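Local atomic coordinates of putative invasin (Yersinia pseudotuberculosis IP 31758, PDB entry 5N40), a protein that probably mediates attachment of the bacterium to its host, as an invasin-family adhesin that carries a C-type lectin-like domain at the end of a rod of immunoglobulin-like domains. Residues Leu33-Arg36 against Pro42-Gly45; Val60-Gln63 against Leu67-Ala70; Phe244-Pro247 against Ala251-Pro254; Pro254-Thr259 against Gln272-Ala277. The protein carries 1 engineered substitution. One frame throughout, in Å; residues are numbered along the deposited sequence.

Following the chain from the N terminus, contact 1 closes a five-residue loop just after strand 28-34, and contact 2 then closes the tight turn between strands 56-63 and 67-73. The two follow in series without nesting, yet they touch in space, for strands 28-34 and 67-73 are neighbours in one sheet of the first domain, and the segment Pro42-Gly45 reaches the hairpin of contact 2. Contacts 3 and 4 lie far along the rod in the adhesion domain, with nearest atoms of contacts 1 and 3 about 75 Å apart. Contact 3 closes a short loop after strand 242-245; contact 4 starts from its shared Pro254 and spans the hairpin 258-269 to helix 272-278.

Contact 1: residues Leu33-Arg36 against Pro42-Gly45; sequences LTLR and PVTG
The backbones of Arg36 and Pro42 are joined by a single bridge, their CA atoms 4.7 Å apart, and beside it the N-H of Val43 gives a bond of 3.1 Å to Leu35 O. That carbonyl is gripped twice, since Arg36 NH1 folds back to the same Leu35 O at 2.9 Å; the two donors come from opposite faces of the carbonyl plane and neither lies on a lone pair. A bend about the CB-CG bond of the arginine (chi2 -72°) brings the guanidinium back beside Leu35 O and Pro42. There it is sandwiched. The ring of Pro42 covers one face, with CB 3.4 Å from Arg36 NH1 and CG 3.8 Å from Arg36 CZ, while the methyl CG2 of Thr34 lies over the centre of the other.

These residues fasten the loop leaving strand 28-34 to the end of the immunoglobulin-like beta-sandwich, at the N-terminal end of the rod. NH1 of Arg36 is also bonded to the carbonyl of Ser65, in the turn of the neighbouring hairpin. On the inner side Leu35, with CG anti to the backbone N (chi1 -171°), lays its CD2 branch against Val43, 3.9 Å from Val43 CB. Val43 turns its side chain toward Leu35 and Arg36, and its CG2 methyl rests 4.0 Å from the carbonyl carbon of Arg36, a fitting place for a short branched residue.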
loop_
_atom_site.group_PDB
_atom_site.type_symbol
_atom_site.label_atom_id
_atom_site.label_comp_id
_atom_site.label_asym_id
_atom_site.label_seq_id
_atom_site.Cartn_x
_atom_site.Cartn_y
_atom_site.Cartn_z
ATOM N N LEU A 33 -34.350 17.395 28.423
ATOM C CA LEU A 33 -34.398 18.760 28.916
ATOM C C LEU A 33 -35.255 18.800 30.168
ATOM O O LEU A 33 -36.389 18.318 30.160
ATOM C CB LEU A 33 -34.988 19.702 27.866
ATOM C CG LEU A 33 -35.294 21.124 28.333
ATOM C CD1 LEU A 33 -34.009 21.915 28.576
ATOM C CD2 LEU A 33 -36.195 21.835 27.326
ATOM N N THR A 34 -34.715 19.392 31.228
ATOM C CA THR A 34 -35.477 19.730 32.429
ATOM C C THR A 34 -35.653 21.243 32.393
ATOM O O THR A 34 -34.709 21.988 32.657
ATOM C CB THR A 34 -34.758 19.256 33.683
ATOM O OG1 THR A 34 -34.546 17.839 33.582
ATOM C CG2 THR A 34 -35.583 19.575 34.951
ATOM N N LEU A 35 -36.852 21.688 32.021
ATOM C CA LEU A 35 -37.117 23.098 31.765
ATOM C C LEU A 35 -37.652 23.751 33.033
ATOM O O LEU A 35 -38.694 23.344 33.559
ATOM C CB LEU A 35 -38.103 23.251 30.607
ATOM C CG LEU A 35 -38.319 24.674 30.086
ATOM C CD1 LEU A 35 -37.022 25.281 29.575
ATOM C CD2 LEU A 35 -39.377 24.691 28.990
ATOM N N ARG A 36 -36.936 24.756 33.525
ATOM C CA ARG A 36 -37.230 25.364 34.816
ATOM C C ARG A 36 -37.199 26.877 34.688
ATOM O O ARG A 36 -36.455 27.428 33.869
ATOM C CB ARG A 36 -36.227 24.910 35.885
ATOM C CG ARG A 36 -36.265 23.411 36.171
ATOM C CD ARG A 36 -37.531 23.041 36.951
ATOM N NE ARG A 36 -37.640 21.617 37.278
ATOM C CZ ARG A 36 -38.227 20.701 36.508
ATOM N NH1 ARG A 36 -38.751 21.032 35.331
ATOM N NH2 ARG A 36 -38.278 19.438 36.910
ATOM N N PRO A 42 -41.141 23.859 37.390
ATOM C CA PRO A 42 -41.206 23.277 36.041
ATOM C C PRO A 42 -42.047 24.138 35.109
ATOM O O PRO A 42 -43.042 24.734 35.522
ATOM C CB PRO A 42 -41.855 21.903 36.272
ATOM C CG PRO A 42 -41.719 21.634 37.735
ATOM C CD PRO A 42 -41.753 22.974 38.398
ATOM N N VAL A 43 -41.640 24.206 33.844
ATOM C CA VAL A 43 -42.397 24.907 32.810
ATOM C C VAL A 43 -42.983 23.850 31.885
ATOM O O VAL A 43 -42.252 23.168 31.156
ATOM C CB VAL A 43 -41.526 25.905 32.036
ATOM C CG1 VAL A 43 -42.363 26.675 31.032
ATOM C CG2 VAL A 43 -40.828 26.853 33.004
ATOM N N THR A 44 -44.304 23.722 31.899
ATOM C CA THR A 44 -44.995 22.662 31.180
ATOM C C THR A 44 -45.620 23.187 29.888
ATOM O O THR A 44 -45.788 24.392 29.691
ATOM C CB THR A 44 -46.070 22.033 32.077
ATOM O OG1 THR A 44 -47.050 23.016 32.431
ATOM C CG2 THR A 44 -45.441 21.478 33.353
ATOM N N GLY A 45 -45.950 22.253 28.998
ATOM C CA GLY A 45 -46.704 22.576 27.801
ATOM C C GLY A 45 -45.949 23.356 26.748
ATOM O O GLY A 45 -46.574 24.015 25.915
#

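Contact 2: residues Val60-Gln63 against Leu67-Ala70; sequences VTEQ and LYTA
Glu62 and Tyr68 face each other as a non-hydrogen-bonded pair of an antiparallel hairpin, and their side chains run side by side in the same direction. The glutamate chain is extended, with CG anti to the backbone N (chi1 178°), which places CG over one face of the phenol ring, 4.1 Å from the Tyr68 centroid, in a CH-pi contact, the carboxylate turned 24° from the ring. Both polar ends reach the segment Pro42-Gly45: Glu62 OE2 takes the N-H of Gly45, and Tyr68 OH is bonded to Val43 O.

Thr61 and Thr69, whose side chains lie on the opposite face, form a hydrogen-bonded pair, with Thr61 N to Thr69 O and Thr69 N to Thr61 O both 3.0 Å. Gln63 bends across at about a right angle to Thr69; its OE1 accepts from Thr69 OG1 at 2.8 Å, while NE2 gives to Thr61 OG1, which lies in the amide plane. A water accepts from Thr61 OG1 and gives to Thr69 O. On the Tyr68 face, Val60 CG2 meets Ala70 CB at 3.9 Å. Gln63 uses its acceptor and donor on different threonines, which probably sets its amide's orientation; polar groups stitch that face, Val60-Ala70 packing and the CH-pi contact the other.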
loop_
_atom_site.group_PDB
_atom_site.type_symbol
_atom_site.label_atom_id
_atom_site.label_comp_id
_atom_site.label_asym_id
_atom_site.label_seq_id
_atom_site.Cartn_x
_atom_site.Cartn_y
_atom_site.Cartn_z
ATOM N N VAL A 60 -39.573 15.428 19.771
ATOM C CA VAL A 60 -39.575 15.726 21.202
ATOM C C VAL A 60 -40.973 15.505 21.757
ATOM O O VAL A 60 -41.969 15.893 21.133
ATOM C CB VAL A 60 -39.111 17.175 21.435
ATOM C CG1 VAL A 60 -39.330 17.611 22.883
ATOM C CG2 VAL A 60 -37.650 17.336 21.037
ATOM N N THR A 61 -41.052 14.904 22.947
ATOM C CA THR A 61 -42.309 14.732 23.662
ATOM C C THR A 61 -42.119 15.136 25.117
ATOM O O THR A 61 -41.011 15.091 25.657
ATOM C CB THR A 61 -42.832 13.282 23.590
ATOM O OG1 THR A 61 -41.961 12.410 24.318
ATOM C CG2 THR A 61 -42.917 12.817 22.148
ATOM N N GLU A 62 -43.214 15.544 25.745
ATOM C CA GLU A 62 -43.185 16.053 27.109
ATOM C C GLU A 62 -43.671 14.982 28.075
ATOM O O GLU A 62 -44.701 14.337 27.834
ATOM C CB GLU A 62 -44.053 17.307 27.237
ATOM C CG GLU A 62 -44.109 17.879 28.655
ATOM C CD GLU A 62 -44.999 19.099 28.752
ATOM O OE1 GLU A 62 -45.643 19.446 27.745
ATOM O OE2 GLU A 62 -45.066 19.707 29.844
ATOM N N GLN A 63 -42.926 14.797 29.164
ATOM C CA GLN A 63 -43.343 13.976 30.287
ATOM C C GLN A 63 -43.633 14.878 31.484
ATOM O O GLN A 63 -43.651 16.113 31.377
ATOM C CB GLN A 63 -42.282 12.921 30.612
ATOM C CG GLN A 63 -42.181 11.821 29.559
ATOM C CD GLN A 63 -41.436 12.280 28.334
ATOM O OE1 GLN A 63 -40.353 12.859 28.439
ATOM N NE2 GLN A 63 -42.007 12.028 27.158
ATOM N N LEU A 67 -40.286 17.872 31.898
ATOM C CA LEU A 67 -39.215 17.148 31.233
ATOM C C LEU A 67 -39.597 16.920 29.778
ATOM O O LEU A 67 -40.743 16.582 29.472
ATOM C CB LEU A 67 -38.949 15.806 31.919
ATOM C CG LEU A 67 -37.863 15.774 32.999
ATOM C CD1 LEU A 67 -38.067 16.858 34.051
ATOM C CD2 LEU A 67 -37.849 14.404 33.652
ATOM N N TYR A 68 -38.631 17.109 28.885
ATOM C CA TYR A 68 -38.846 16.937 27.454
ATOM C C TYR A 68 -37.729 16.063 26.908
ATOM O O TYR A 68 -36.551 16.359 27.127
ATOM C CB TYR A 68 -38.872 18.286 26.729
ATOM C CG TYR A 68 -39.897 19.258 27.267
ATOM C CD1 TYR A 68 -39.677 19.940 28.460
ATOM C CD2 TYR A 68 -41.082 19.499 26.581
ATOM C CE1 TYR A 68 -40.612 20.830 28.963
ATOM C CE2 TYR A 68 -42.021 20.395 27.074
ATOM C CZ TYR A 68 -41.775 21.061 28.261
ATOM O OH TYR A 68 -42.706 21.955 28.757
ATOM N N THR A 69 -38.096 15.000 26.192
ATOM C CA THR A 69 -37.121 14.004 25.763
ATOM C C THR A 69 -37.219 13.732 24.269
ATOM O O THR A 69 -38.260 13.928 23.639
ATOM C CB THR A 69 -37.299 12.691 26.527
ATOM O OG1 THR A 69 -38.616 12.172 26.302
ATOM C CG2 THR A 69 -37.101 12.928 28.014
ATOM N N ALA A 70 -36.099 13.269 23.716
ATOM C CA ALA A 70 -36.039 12.759 22.353
ATOM C C ALA A 70 -34.927 11.724 22.286
ATOM O O ALA A 70 -34.015 11.710 23.117
ATOM C CB ALA A 70 -35.800 13.871 21.327
HETATM O O HOH W 1 -40.007 11.661 22.088
#

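Contact 3: residues Phe244-Pro247 against Ala251-Pro254; sequences FKRP and AEKP
A bidentate salt bridge from Arg246 to Glu252 closes a short loop of the C-type lectin-like adhesion domain, where the chain leaves strand 242-245 on its way to strand 258-262. The two side chains approach from opposite directions and meet end-on. NH1 of Arg246 gives to Glu252 OE1 at 3.0 Å and NH2 of Arg246 to Glu252 OE2 at 2.8 Å, both nearly straight. Each oxygen uses its syn lone pair, and the guanidinium and carboxylate planes are only 5° apart, so the paired groups lie as one flat unit. Arginine suits this place because its two terminal nitrogens match the spacing of the carboxylate oxygens.

CG of the arginine lies between the backbone N and the carbonyl carbon (chi1 65°), and from there the chain runs extended to NE and reaches Glu252. Its NH1 has a second acceptor in the carbonyl of the following residue, Pro247 O, 3.0 Å away, which ties the side chain to the backbone of that neighbour. Further round, NE is salt-bridged to Glu235, just ahead of strand 236-239, which pairs with 242-245. Glu252 is anchored as well, its OE1 accepting from the backbone N-H of Leu249 within the loop.

All three nitrogens of the guanidinium are thus engaged, and its rotation should be fixed by partners on more than one edge. The two carboxylates beside it probably more than compensate the charge of the buried arginine, and its nearness would in turn be expected to keep Glu252 ionised.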
loop_
_atom_site.group_PDB
_atom_site.type_symbol
_atom_site.label_atom_id
_atom_site.label_comp_id
_atom_site.label_asym_id
_atom_site.label_seq_id
_atom_site.Cartn_x
_atom_site.Cartn_y
_atom_site.Cartn_z
ATOM N N PHE A 244 18.792 -14.825 -27.275
ATOM C CA PHE A 244 19.829 -14.786 -26.251
ATOM C C PHE A 244 19.203 -15.054 -24.886
ATOM O O PHE A 244 18.178 -14.460 -24.547
ATOM C CB PHE A 244 20.528 -13.420 -26.231
ATOM C CG PHE A 244 21.062 -12.964 -27.572
ATOM C CD1 PHE A 244 20.222 -12.361 -28.509
ATOM C CD2 PHE A 244 22.408 -13.086 -27.874
ATOM C CE1 PHE A 244 20.714 -11.922 -29.721
ATOM C CE2 PHE A 244 22.899 -12.644 -29.093
ATOM C CZ PHE A 244 22.050 -12.060 -30.009
ATOM N N LYS A 245 19.831 -15.928 -24.100
ATOM C CA LYS A 245 19.336 -16.271 -22.767
ATOM C C LYS A 245 19.958 -15.353 -21.721
ATOM O O LYS A 245 21.124 -14.962 -21.834
ATOM C CB LYS A 245 19.667 -17.732 -22.449
ATOM C CG LYS A 245 18.884 -18.337 -21.293
ATOM C CD LYS A 245 19.405 -19.735 -20.966
ATOM C CE LYS A 245 18.451 -20.507 -20.068
ATOM N NZ LYS A 245 18.107 -19.732 -18.835
ATOM N N ARG A 246 19.173 -15.007 -20.697
ATOM C CA ARG A 246 19.724 -14.245 -19.593
ATOM C C ARG A 246 20.890 -15.018 -18.982
ATOM O O ARG A 246 20.976 -16.240 -19.126
ATOM C CB ARG A 246 18.658 -13.972 -18.528
ATOM C CG ARG A 246 18.131 -15.204 -17.818
ATOM C CD ARG A 246 17.397 -14.807 -16.556
ATOM N NE ARG A 246 16.753 -15.930 -15.873
ATOM C CZ ARG A 246 17.350 -16.744 -15.003
ATOM N NH1 ARG A 246 18.631 -16.599 -14.690
ATOM N NH2 ARG A 246 16.654 -17.719 -14.437
ATOM N N PRO A 247 21.800 -14.331 -18.299
ATOM C CA PRO A 247 22.855 -15.046 -17.570
ATOM C C PRO A 247 22.278 -15.869 -16.427
ATOM O O PRO A 247 21.174 -15.620 -15.933
ATOM C CB PRO A 247 23.763 -13.926 -17.051
ATOM C CG PRO A 247 22.930 -12.697 -17.078
ATOM C CD PRO A 247 21.956 -12.872 -18.202
ATOM N N ALA A 251 23.496 -19.905 -8.150
ATOM C CA ALA A 251 22.692 -20.996 -7.613
ATOM C C ALA A 251 22.118 -21.890 -8.705
ATOM O O ALA A 251 21.726 -23.024 -8.416
ATOM C CB ALA A 251 21.560 -20.430 -6.750
ATOM N N GLU A 252 22.046 -21.405 -9.946
ATOM C CA GLU A 252 21.597 -22.211 -11.076
ATOM C C GLU A 252 22.719 -23.013 -11.728
ATOM O O GLU A 252 22.436 -23.980 -12.448
ATOM C CB GLU A 252 20.934 -21.311 -12.128
ATOM C CG GLU A 252 19.557 -20.811 -11.711
ATOM C CD GLU A 252 18.978 -19.750 -12.634
ATOM O OE1 GLU A 252 19.733 -18.871 -13.093
ATOM O OE2 GLU A 252 17.752 -19.786 -12.888
ATOM N N LYS A 253 23.978 -22.642 -11.494
ATOM C CA LYS A 253 25.135 -23.339 -12.056
ATOM C C LYS A 253 26.163 -23.537 -10.952
ATOM O O LYS A 253 27.204 -22.866 -10.916
ATOM C CB LYS A 253 25.724 -22.563 -13.234
ATOM C CG LYS A 253 24.825 -22.540 -14.451
ATOM C CD LYS A 253 24.804 -23.884 -15.170
ATOM C CE LYS A 253 23.855 -23.870 -16.356
ATOM N NZ LYS A 253 23.781 -25.196 -17.041
ATOM N N PRO A 254 25.888 -24.452 -10.017
ATOM C CA PRO A 254 26.788 -24.621 -8.866
ATOM C C PRO A 254 28.158 -25.140 -9.228
ATOM O O PRO A 254 29.075 -25.019 -8.409
ATOM C CB PRO A 254 26.037 -25.625 -7.980
ATOM C CG PRO A 254 25.135 -26.352 -8.909
ATOM C CD PRO A 254 24.712 -25.331 -9.927
#

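Contact 4: residues Pro254-Thr259 against Gln272-Ala277; sequences PGTIGT and QSQAVA
Where Thr256 comes up to helix 272-278, its OG1 lies 3.3 Å from Gln274 NE2. A water links the two segments more plainly. It sits 2.6 Å from Thr256 OG1, accepts the N-H of Gly258 at 2.6 Å (water O to Gly258 N), and lies 3.1 Å from Gln274 OE1, the longest of its three approaches. A hydroxyl and an amide are apt here because each can meet water or backbone as donor or acceptor.

Two torsions put these groups together: OG1 of Thr256 stands anti to the backbone N (chi1 -177°), and the Gln274 chain runs extended beyond CG (chi2 175°) and bridges from helix to loop. The CA atoms of the pair are 8.1 Å apart, and the contact is made at the surface of the C-type lectin-like domain, between the lead-in to hairpin 258-269 and the first turn of helix 272-278.

Outside this shell Thr256 OG1 is also bonded to the carbonyl of Met269, and Gly258 pairs with the same residue through the backbone, which holds the loop against the second strand of the hairpin. On the helix side the side chain of Asn271 accepts from the N-H of Gln274, and the same Asn271 OD1 is hydrogen-bonded to Ser273 OG at the start of the helix.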
loop_
_atom_site.group_PDB
_atom_site.type_symbol
_atom_site.label_atom_id
_atom_site.label_comp_id
_atom_site.label_asym_id
_atom_site.label_seq_id
_atom_site.Cartn_x
_atom_site.Cartn_y
_atom_site.Cartn_z
ATOM N N PRO A 254 25.888 -24.452 -10.017
ATOM C CA PRO A 254 26.788 -24.621 -8.866
ATOM C C PRO A 254 28.158 -25.140 -9.228
ATOM O O PRO A 254 29.075 -25.019 -8.409
ATOM C CB PRO A 254 26.037 -25.625 -7.980
ATOM C CG PRO A 254 25.135 -26.352 -8.909
ATOM C CD PRO A 254 24.712 -25.331 -9.927
ATOM N N GLY A 255 28.331 -25.703 -10.422
ATOM C CA GLY A 255 29.586 -26.312 -10.805
ATOM C C GLY A 255 30.663 -25.372 -11.299
ATOM O O GLY A 255 31.758 -25.841 -11.625
ATOM N N THR A 256 30.409 -24.069 -11.371
ATOM C CA THR A 256 31.421 -23.123 -11.814
ATOM C C THR A 256 31.934 -22.299 -10.639
ATOM O O THR A 256 31.195 -21.987 -9.699
ATOM C CB THR A 256 30.889 -22.189 -12.906
ATOM O OG1 THR A 256 31.950 -21.333 -13.348
ATOM C CG2 THR A 256 29.754 -21.341 -12.399
ATOM N N ILE A 257 33.212 -21.945 -10.720
ATOM C CA ILE A 257 33.908 -21.252 -9.639
ATOM C C ILE A 257 33.716 -19.743 -9.725
ATOM O O ILE A 257 33.565 -19.071 -8.702
ATOM C CB ILE A 257 35.404 -21.627 -9.674
ATOM C CG1 ILE A 257 35.584 -23.149 -9.745
ATOM C CG2 ILE A 257 36.135 -21.050 -8.469
ATOM C CD1 ILE A 257 34.916 -23.915 -8.627
ATOM N N GLY A 258 33.732 -19.183 -10.932
ATOM C CA GLY A 258 33.600 -17.745 -11.071
ATOM C C GLY A 258 32.241 -17.263 -10.594
ATOM O O GLY A 258 31.212 -17.894 -10.838
ATOM N N THR A 259 32.246 -16.125 -9.897
ATOM C CA THR A 259 31.018 -15.480 -9.451
ATOM C C THR A 259 31.142 -13.971 -9.596
ATOM O O THR A 259 32.238 -13.418 -9.721
ATOM C CB THR A 259 30.670 -15.807 -7.988
ATOM O OG1 THR A 259 31.702 -15.313 -7.125
ATOM C CG2 THR A 259 30.501 -17.299 -7.789
ATOM N N GLN A 272 36.383 -19.106 -21.265
ATOM C CA GLN A 272 35.930 -19.457 -22.608
ATOM C C GLN A 272 35.599 -20.943 -22.720
ATOM O O GLN A 272 34.566 -21.318 -23.285
ATOM C CB GLN A 272 36.986 -19.053 -23.635
ATOM C CG GLN A 272 36.499 -19.123 -25.069
ATOM C CD GLN A 272 35.502 -18.027 -25.423
ATOM O OE1 GLN A 272 35.442 -16.981 -24.772
ATOM N NE2 GLN A 272 34.728 -18.259 -26.480
ATOM N N SER A 273 36.465 -21.813 -22.192
ATOM C CA SER A 273 36.229 -23.245 -22.349
ATOM C C SER A 273 34.974 -23.688 -21.604
ATOM O O SER A 273 34.220 -24.537 -22.095
ATOM C CB SER A 273 37.451 -24.035 -21.878
ATOM O OG SER A 273 37.726 -23.788 -20.516
ATOM N N GLN A 274 34.730 -23.123 -20.419
ATOM C CA GLN A 274 33.513 -23.448 -19.682
ATOM C C GLN A 274 32.274 -23.018 -20.452
ATOM O O GLN A 274 31.267 -23.739 -20.484
ATOM C CB GLN A 274 33.525 -22.767 -18.317
ATOM C CG GLN A 274 34.466 -23.357 -17.298
ATOM C CD GLN A 274 34.482 -22.528 -16.033
ATOM O OE1 GLN A 274 34.708 -21.316 -16.079
ATOM N NE2 GLN A 274 34.209 -23.166 -14.898
ATOM N N ALA A 275 32.320 -21.832 -21.057
ATOM C CA ALA A 275 31.162 -21.319 -21.780
ATOM C C ALA A 275 30.788 -22.235 -22.938
ATOM O O ALA A 275 29.632 -22.650 -23.070
ATOM C CB ALA A 275 31.450 -19.907 -22.285
ATOM N N VAL A 276 31.759 -22.564 -23.792
ATOM C CA VAL A 276 31.453 -23.346 -24.984
ATOM C C VAL A 276 31.054 -24.767 -24.616
ATOM O O VAL A 276 30.307 -25.417 -25.353
ATOM C CB VAL A 276 32.645 -23.325 -25.959
ATOM C CG1 VAL A 276 32.976 -21.902 -26.342
ATOM C CG2 VAL A 276 33.861 -24.012 -25.345
ATOM N N ALA A 277 31.538 -25.278 -23.482
ATOM C CA ALA A 277 31.075 -26.576 -23.015
ATOM C C ALA A 277 29.633 -26.520 -22.532
ATOM O O ALA A 277 28.942 -27.544 -22.558
ATOM C CB ALA A 277 31.978 -27.091 -21.894
HETATM O O HOH W 2 34.130 -19.929 -13.384
#